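Local coordinates for protein amide synthase (Vibrio cholerae, PDB 1L5A) that acts as a nonribosomal peptide synthetase condensation enzyme, an amide synthase that probably forms an amide bond during assembly of the siderophore vibriobactin, at residues A[238-243]-A[293-298]; A[245-250]-A[283-288]; A[254-259]-A[332-337]. All coordinates share one frame; numbering follows the deposited sequence.

Interaction 1 of 3, residues A[238-243]-A[293-298]; sequences LVALCA and NYLKQS
Ala240 and Ser298 meet CB to CB where helices 234-249 and 291-307 cross in a buried contact, a worked case of small residues meeting beside larger ones. The apolar contacts centre on Ala240, whose CB lies 3.6 Å from CB of Ser298 and 3.7 Å from CD2 of Leu295. The CD2 branch of Leu295 also reaches CD2 of Leu241, 4.2 Å away. The short segments pass 9.2 Å apart at an angle of 120°.

The aromatic contact comes from Tyr294. Its ring presents an edge to the other helix, with Ala240 O close to the ring plane and 3.7 Å from CE2. The hydroxyl OH continues past Ala243, 4.1 Å from its CB, and finds its hydrogen-bond partner in Leu284 O, beyond both helices.

No hydrogen bond joins the segments directly; the polar bonding stays on one side. Ser298 OG donates to Tyr294 O one turn back at 3.0 Å, approaching from above the carbonyl plane, and the same oxygen accepts from Ser298 N. This hydroxyl also lies over one face of the Tyr294 ring, toward its rim.

Val239 and Cys242 face strands 255-260 and 333-337, while Leu295 also meets Leu226 of helix 217-229. Such layering of helices against a sheet is characteristic of the acyltransferase-like fold of condensation domains.

Interaction 2 of 3, residues A[245-250]-A[283-288]; sequences YLESAE and RLSAQQ
Glu247 and Arg283 form a salt bridge in which two nitrogens of the guanidinium grip a single carboxylate oxygen. OE1 of Glu247 accepts from NH1 of Arg283 at 2.9 Å and from NH2 of Arg283 at 3.2 Å. OE1 lies near the guanidinium plane, but the carboxylate is turned 90° to it, which departs from the familiar pairing of two oxygens with two nitrogens. NH2 approaches nearly along the C-O axis, whereas NH1 meets the oxygen from above the carboxylate plane.

The second oxygen meets the backbone. Ala286 N donates to OE2 of Glu247 at 2.9 Å, on the anti side, through a bent bond of 134° at the hydrogen. The bend of the Glu247 chain at chi2 (71°) carries CD toward the loop, and its CG rests 3.9 Å from CB of Ala286.

The contact ties the last turns of helix 234-249 to the connection between strand 277-282 and helix 291-307. Within that connection Ser285 forms an ST turn, its OG accepting from Gln287 N, just beside the amide that Glu247 holds.

On the helix side, Leu246 O lies 3.6 Å above one face of the Arg283 guanidinium, offset toward the rim. NH2 of Arg283 also donates to Ala253 O, and NH1 has a weak bond to Ala243 O. Carbonyls at this carboxyl end of the helix would be expected to favour the positive charge. Alongside the aliphatic part of Arg283, the Leu246 side chain crosses it at about a right angle, with CD1 of Leu246 3.9 Å from CD of Arg283.

Interaction 3 of 3, residues A[254-259]-A[332-337]; sequences PWLWLP and PFINIL
Trp257 makes both hydrogen bonds that join these parallel strands, giving a compact example of parallel pairing. Its N donates to Pro332 O at 2.8 Å, with an angle of 173° at the hydrogen, and its O accepts from Ile334 N at 2.9 Å. Trp257 is thus bridged with Phe333, and Phe333 CA adds a CA-H...O contact to Trp257 O. The pairing stops at this single bridge. Where the next amide would face Ile334 O, Pro259 has no N-H to give and its ring carbon CD lies there instead; the directions of the two short strand segments differ by 35°.

Around the polar core, Phe333 has CG anti to its backbone N (chi1 -164°), beside the carbonyl carbon, and from there the ring extends along Trp257 and Pro259. Trp257 O lies 3.8 Å from the plane of the ring, over one face and offset toward the rim. CD1 of Phe333 meets CB of Trp257, and at the far end CZ touches CB of Pro259 at 3.8 Å. The indole of Trp257 has Pro332 O at its edge, in plane and 3.6 Å from CD1. On the other face of the strands, CD2 of Leu256 packs 3.9 Å from CG2 of Ile334. Pro332, which follows a cis peptide bond, puts its CD 3.4 Å from Trp255 O.

Helix 234-249 packs on the face bearing Leu256, Leu258 and Ile334, with Leu246, Val239 and Cys242 as its respective contacts. Strand 255-260 pairs on with strand 277-282, and strand 333-337 with strand 362-368, so the bridge joins a two-stranded unit to the edge of a four-stranded sheet.

In the fold
Helix 234-249 is common to interactions 1 and 2, and its Val239, Cys242 and Leu246 also pack on the strands of interaction 3. Interactions 1 and 3 are buried. The first relies on small and aliphatic side chains and one tyrosine between helices, the third on backbone hydrogen bonds reinforced by aromatic and proline packing. Interaction 2, farther from the centre of the chain and only partly buried, is instead dominated by charge. The three nevertheless interlock: Leu284 of interaction 2 packs on Gln297 of interaction 1, and Arg283 N probably bonds to Pro254 O of interaction 3. Along the shared helix, apolar contact near its middle gives way to a salt bridge near its end, with some apolar packing beside it.

Interaction 1 of 3, residues A[238-243]-A[293-298]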
# COMPACT_ATOMS: atom_id res chain seq x y z
N LEU A 238 12.38 -7.24 24.43
CA LEU A 238 12.45 -8.43 25.25
C LEU A 238 12.65 -9.66 24.36
O LEU A 238 13.33 -10.61 24.75
CB LEU A 238 11.17 -8.61 26.09
CG LEU A 238 10.91 -7.61 27.21
CD1 LEU A 238 9.70 -8.05 28.01
CD2 LEU A 238 12.12 -7.51 28.13
N VAL A 239 12.06 -9.63 23.17
CA VAL A 239 12.19 -10.76 22.26
C VAL A 239 13.64 -10.89 21.84
O VAL A 239 14.17 -12.00 21.73
CB VAL A 239 11.31 -10.59 21.00
CG1 VAL A 239 11.63 -11.67 19.97
CG2 VAL A 239 9.84 -10.69 21.41
N ALA A 240 14.29 -9.74 21.64
CA ALA A 240 15.69 -9.68 21.25
C ALA A 240 16.53 -10.17 22.42
O ALA A 240 17.35 -11.07 22.26
CB ALA A 240 16.08 -8.25 20.87
N LEU A 241 16.31 -9.57 23.59
CA LEU A 241 17.02 -9.95 24.81
C LEU A 241 16.82 -11.44 25.09
O LEU A 241 17.76 -12.14 25.44
CB LEU A 241 16.52 -9.15 26.02
CG LEU A 241 17.05 -7.72 26.16
CD1 LEU A 241 16.37 -7.04 27.34
CD2 LEU A 241 18.58 -7.75 26.36
N CYS A 242 15.60 -11.92 24.93
CA CYS A 242 15.33 -13.32 25.16
C CYS A 242 16.16 -14.17 24.20
O CYS A 242 16.69 -15.21 24.59
CB CYS A 242 13.85 -13.63 24.96
SG CYS A 242 13.47 -15.39 25.05
N ALA A 243 16.29 -13.74 22.95
CA ALA A 243 17.08 -14.51 22.00
C ALA A 243 18.57 -14.48 22.37
O ALA A 243 19.28 -15.46 22.19
CB ALA A 243 16.89 -13.98 20.60
N ASN A 293 24.28 -3.33 18.72
CA ASN A 293 24.03 -3.81 17.38
C ASN A 293 23.14 -5.06 17.41
O ASN A 293 22.42 -5.35 16.45
CB ASN A 293 25.35 -4.10 16.67
N TYR A 294 23.18 -5.80 18.51
CA TYR A 294 22.37 -7.01 18.62
C TYR A 294 20.89 -6.64 18.65
O TYR A 294 20.08 -7.14 17.87
CB TYR A 294 22.73 -7.80 19.87
CG TYR A 294 22.23 -9.22 19.81
CD1 TYR A 294 22.90 -10.18 19.07
CD2 TYR A 294 21.03 -9.59 20.45
CE1 TYR A 294 22.40 -11.49 18.96
CE2 TYR A 294 20.52 -10.89 20.34
CZ TYR A 294 21.21 -11.84 19.59
OH TYR A 294 20.72 -13.11 19.45
N LEU A 295 20.52 -5.75 19.57
CA LEU A 295 19.14 -5.32 19.68
C LEU A 295 18.63 -4.72 18.35
O LEU A 295 17.60 -5.17 17.81
CB LEU A 295 19.01 -4.31 20.83
CG LEU A 295 19.39 -4.85 22.21
CD1 LEU A 295 19.07 -3.82 23.31
CD2 LEU A 295 18.63 -6.15 22.47
N LYS A 296 19.35 -3.73 17.82
CA LYS A 296 18.95 -3.10 16.56
C LYS A 296 18.73 -4.11 15.45
O LYS A 296 17.68 -4.11 14.81
CB LYS A 296 19.98 -2.07 16.12
N GLN A 297 19.71 -4.97 15.22
CA GLN A 297 19.59 -5.98 14.16
C GLN A 297 18.54 -7.07 14.44
O GLN A 297 18.01 -7.69 13.50
CB GLN A 297 20.96 -6.60 13.89
CG GLN A 297 21.94 -5.62 13.23
CD GLN A 297 23.39 -6.10 13.24
OE1 GLN A 297 23.76 -7.05 12.53
NE2 GLN A 297 24.22 -5.44 14.04
N SER A 298 18.24 -7.31 15.71
CA SER A 298 17.22 -8.30 16.03
C SER A 298 15.89 -7.66 15.70
O SER A 298 15.03 -8.26 15.04
CB SER A 298 17.28 -8.69 17.51
OG SER A 298 18.38 -9.55 17.74

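Interaction 2 of 3, residues A[245-250]-A[283-288]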
# COMPACT_ATOMS: atom_id res chain seq x y z
N TYR A 245 19.76 -14.26 25.35
CA TYR A 245 19.80 -15.17 26.48
C TYR A 245 19.89 -16.63 26.06
O TYR A 245 20.65 -17.41 26.63
CB TYR A 245 18.55 -14.96 27.35
CG TYR A 245 18.24 -16.12 28.25
CD1 TYR A 245 19.02 -16.39 29.37
CD2 TYR A 245 17.17 -16.96 27.96
CE1 TYR A 245 18.73 -17.49 30.18
CE2 TYR A 245 16.88 -18.06 28.76
CZ TYR A 245 17.66 -18.32 29.87
OH TYR A 245 17.38 -19.41 30.65
N LEU A 246 19.11 -17.00 25.06
CA LEU A 246 19.10 -18.37 24.56
C LEU A 246 20.39 -18.71 23.86
O LEU A 246 20.62 -19.86 23.49
CB LEU A 246 17.92 -18.57 23.60
CG LEU A 246 16.50 -18.41 24.17
CD1 LEU A 246 15.48 -18.49 23.03
CD2 LEU A 246 16.21 -19.48 25.22
N GLU A 247 21.25 -17.71 23.67
CA GLU A 247 22.52 -17.97 22.99
C GLU A 247 23.38 -18.87 23.88
O GLU A 247 24.05 -19.77 23.40
CB GLU A 247 23.27 -16.66 22.72
CG GLU A 247 24.40 -16.81 21.72
CD GLU A 247 23.91 -17.05 20.30
OE1 GLU A 247 22.94 -17.82 20.12
OE2 GLU A 247 24.50 -16.47 19.36
N SER A 248 23.33 -18.62 25.18
CA SER A 248 24.09 -19.42 26.13
C SER A 248 23.21 -20.52 26.69
O SER A 248 23.56 -21.69 26.64
CB SER A 248 24.58 -18.55 27.28
OG SER A 248 23.49 -18.04 28.02
N ALA A 249 22.04 -20.14 27.19
CA ALA A 249 21.08 -21.06 27.80
C ALA A 249 20.63 -22.25 26.96
O ALA A 249 20.30 -23.30 27.51
CB ALA A 249 19.86 -20.27 28.29
N GLU A 250 20.60 -22.11 25.64
CA GLU A 250 20.17 -23.21 24.78
C GLU A 250 20.71 -22.96 23.37
O GLU A 250 19.97 -22.89 22.40
CB GLU A 250 18.62 -23.28 24.77
CG GLU A 250 18.03 -24.64 24.37
CD GLU A 250 16.56 -24.78 24.76
OE1 GLU A 250 16.23 -24.54 25.95
OE2 GLU A 250 15.72 -25.14 23.89
N ARG A 283 17.53 -16.76 15.43
CA ARG A 283 18.27 -15.91 16.35
C ARG A 283 19.62 -15.53 15.80
O ARG A 283 20.33 -16.36 15.22
CB ARG A 283 18.45 -16.62 17.70
CG ARG A 283 17.14 -17.04 18.34
CD ARG A 283 17.33 -17.74 19.69
NE ARG A 283 18.29 -18.84 19.61
CZ ARG A 283 19.58 -18.70 19.86
NH1 ARG A 283 20.07 -17.52 20.22
NH2 ARG A 283 20.39 -19.75 19.73
N LEU A 284 19.97 -14.27 15.97
CA LEU A 284 21.25 -13.76 15.52
C LEU A 284 22.35 -14.20 16.49
O LEU A 284 22.11 -14.37 17.69
CB LEU A 284 21.22 -12.23 15.47
CG LEU A 284 20.71 -11.50 14.23
CD1 LEU A 284 19.37 -12.06 13.77
CD2 LEU A 284 20.61 -10.01 14.57
N SER A 285 23.56 -14.38 15.97
CA SER A 285 24.70 -14.76 16.79
C SER A 285 25.13 -13.59 17.67
O SER A 285 24.95 -12.43 17.31
CB SER A 285 25.87 -15.18 15.91
OG SER A 285 27.02 -15.39 16.69
N ALA A 286 25.70 -13.89 18.84
CA ALA A 286 26.16 -12.85 19.74
C ALA A 286 27.65 -12.58 19.52
O ALA A 286 28.20 -11.60 20.04
CB ALA A 286 25.91 -13.26 21.19
N GLN A 287 28.29 -13.46 18.75
CA GLN A 287 29.72 -13.35 18.47
C GLN A 287 30.03 -12.21 17.49
O GLN A 287 29.35 -12.05 16.47
CB GLN A 287 30.24 -14.68 17.91
N GLN A 288 31.05 -11.42 17.81
CA GLN A 288 31.47 -10.31 16.96
C GLN A 288 30.40 -9.24 16.78
O GLN A 288 30.10 -8.84 15.65
CB GLN A 288 31.89 -10.80 15.57
CG GLN A 288 33.40 -10.92 15.36
CD GLN A 288 33.90 -12.33 15.58
OE1 GLN A 288 33.90 -12.84 16.70
NE2 GLN A 288 34.33 -12.98 14.50

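Interaction 3 of 3, residues A[254-259]-A[332-337]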
# COMPACT_ATOMS: atom_id res chain seq x y z
N PRO A 254 18.34 -23.01 17.33
CA PRO A 254 18.52 -21.83 16.48
C PRO A 254 17.27 -20.97 16.33
O PRO A 254 17.36 -19.82 15.92
CB PRO A 254 18.98 -22.43 15.15
CG PRO A 254 18.29 -23.74 15.13
CD PRO A 254 18.43 -24.25 16.55
N TRP A 255 16.11 -21.51 16.67
CA TRP A 255 14.88 -20.75 16.52
C TRP A 255 14.15 -20.33 17.79
O TRP A 255 14.20 -21.02 18.80
CB TRP A 255 13.93 -21.54 15.64
CG TRP A 255 14.48 -21.87 14.30
CD1 TRP A 255 15.04 -23.06 13.90
CD2 TRP A 255 14.41 -21.05 13.13
NE1 TRP A 255 15.30 -23.03 12.55
CE2 TRP A 255 14.93 -21.81 12.05
CE3 TRP A 255 13.95 -19.75 12.88
CZ2 TRP A 255 15.00 -21.30 10.75
CZ3 TRP A 255 14.02 -19.25 11.59
CH2 TRP A 255 14.54 -20.03 10.54
N LEU A 256 13.49 -19.17 17.71
CA LEU A 256 12.67 -18.63 18.80
C LEU A 256 11.34 -18.36 18.12
O LEU A 256 11.30 -17.60 17.17
CB LEU A 256 13.21 -17.31 19.32
CG LEU A 256 13.04 -17.01 20.82
CD1 LEU A 256 13.00 -15.50 21.01
CD2 LEU A 256 11.79 -17.66 21.39
N TRP A 257 10.25 -18.96 18.59
CA TRP A 257 8.95 -18.74 17.97
C TRP A 257 8.22 -17.59 18.62
O TRP A 257 8.28 -17.42 19.84
CB TRP A 257 8.10 -19.99 18.01
CG TRP A 257 8.59 -21.10 17.13
CD1 TRP A 257 9.61 -21.97 17.39
CD2 TRP A 257 8.10 -21.44 15.83
NE1 TRP A 257 9.77 -22.84 16.33
CE2 TRP A 257 8.86 -22.54 15.36
CE3 TRP A 257 7.08 -20.93 15.01
CZ2 TRP A 257 8.64 -23.14 14.12
CZ3 TRP A 257 6.85 -21.53 13.76
CH2 TRP A 257 7.63 -22.62 13.33
N LEU A 258 7.54 -16.81 17.78
CA LEU A 258 6.79 -15.62 18.17
C LEU A 258 5.37 -15.63 17.66
O LEU A 258 5.04 -16.30 16.68
CB LEU A 258 7.37 -14.36 17.54
CG LEU A 258 8.79 -13.93 17.78
CD1 LEU A 258 9.09 -12.78 16.85
CD2 LEU A 258 8.95 -13.53 19.23
N PRO A 259 4.50 -14.87 18.33
CA PRO A 259 3.13 -14.83 17.84
C PRO A 259 2.98 -13.45 17.20
O PRO A 259 3.21 -12.43 17.86
CB PRO A 259 2.30 -14.98 19.12
CG PRO A 259 3.07 -14.20 20.10
CD PRO A 259 4.55 -14.48 19.75
N PRO A 332 11.56 -23.19 21.31
CA PRO A 332 11.03 -22.35 22.40
C PRO A 332 10.11 -21.23 21.87
O PRO A 332 10.26 -20.76 20.74
CB PRO A 332 12.29 -21.84 23.09
CG PRO A 332 13.28 -21.78 21.99
CD PRO A 332 13.02 -23.08 21.22
N PHE A 333 9.19 -20.78 22.71
CA PHE A 333 8.20 -19.78 22.31
C PHE A 333 8.15 -18.60 23.28
O PHE A 333 8.22 -18.78 24.50
CB PHE A 333 6.84 -20.48 22.28
CG PHE A 333 5.78 -19.72 21.54
CD1 PHE A 333 5.47 -20.06 20.23
CD2 PHE A 333 5.09 -18.68 22.15
CE1 PHE A 333 4.47 -19.35 19.53
CE2 PHE A 333 4.10 -17.97 21.46
CZ PHE A 333 3.79 -18.31 20.15
N ILE A 334 8.03 -17.38 22.74
CA ILE A 334 7.93 -16.22 23.61
C ILE A 334 6.61 -15.46 23.39
O ILE A 334 6.11 -15.35 22.28
CB ILE A 334 9.17 -15.29 23.45
CG1 ILE A 334 9.11 -14.15 24.47
CG2 ILE A 334 9.25 -14.74 22.05
CD1 ILE A 334 10.37 -13.37 24.57
N ASN A 335 6.03 -14.99 24.48
CA ASN A 335 4.74 -14.29 24.45
C ASN A 335 4.88 -13.06 25.30
O ASN A 335 5.45 -13.12 26.40
CB ASN A 335 3.65 -15.14 25.11
CG ASN A 335 2.58 -15.59 24.15
OD1 ASN A 335 1.94 -14.77 23.50
ND2 ASN A 335 2.37 -16.90 24.06
N ILE A 336 4.38 -11.94 24.82
CA ILE A 336 4.41 -10.72 25.61
C ILE A 336 2.95 -10.35 25.86
O ILE A 336 2.18 -10.20 24.92
CB ILE A 336 5.08 -9.56 24.89
CG1 ILE A 336 6.53 -9.92 24.50
CG2 ILE A 336 5.01 -8.35 25.78
CD1 ILE A 336 7.48 -10.16 25.67
N LEU A 337 2.57 -10.24 27.12
CA LEU A 337 1.19 -9.88 27.47
C LEU A 337 1.22 -8.52 28.16
O LEU A 337 1.33 -8.44 29.39
CB LEU A 337 0.62 -10.95 28.39
CG LEU A 337 0.71 -12.32 27.69
CD1 LEU A 337 0.01 -13.36 28.54
CD2 LEU A 337 0.10 -12.24 26.29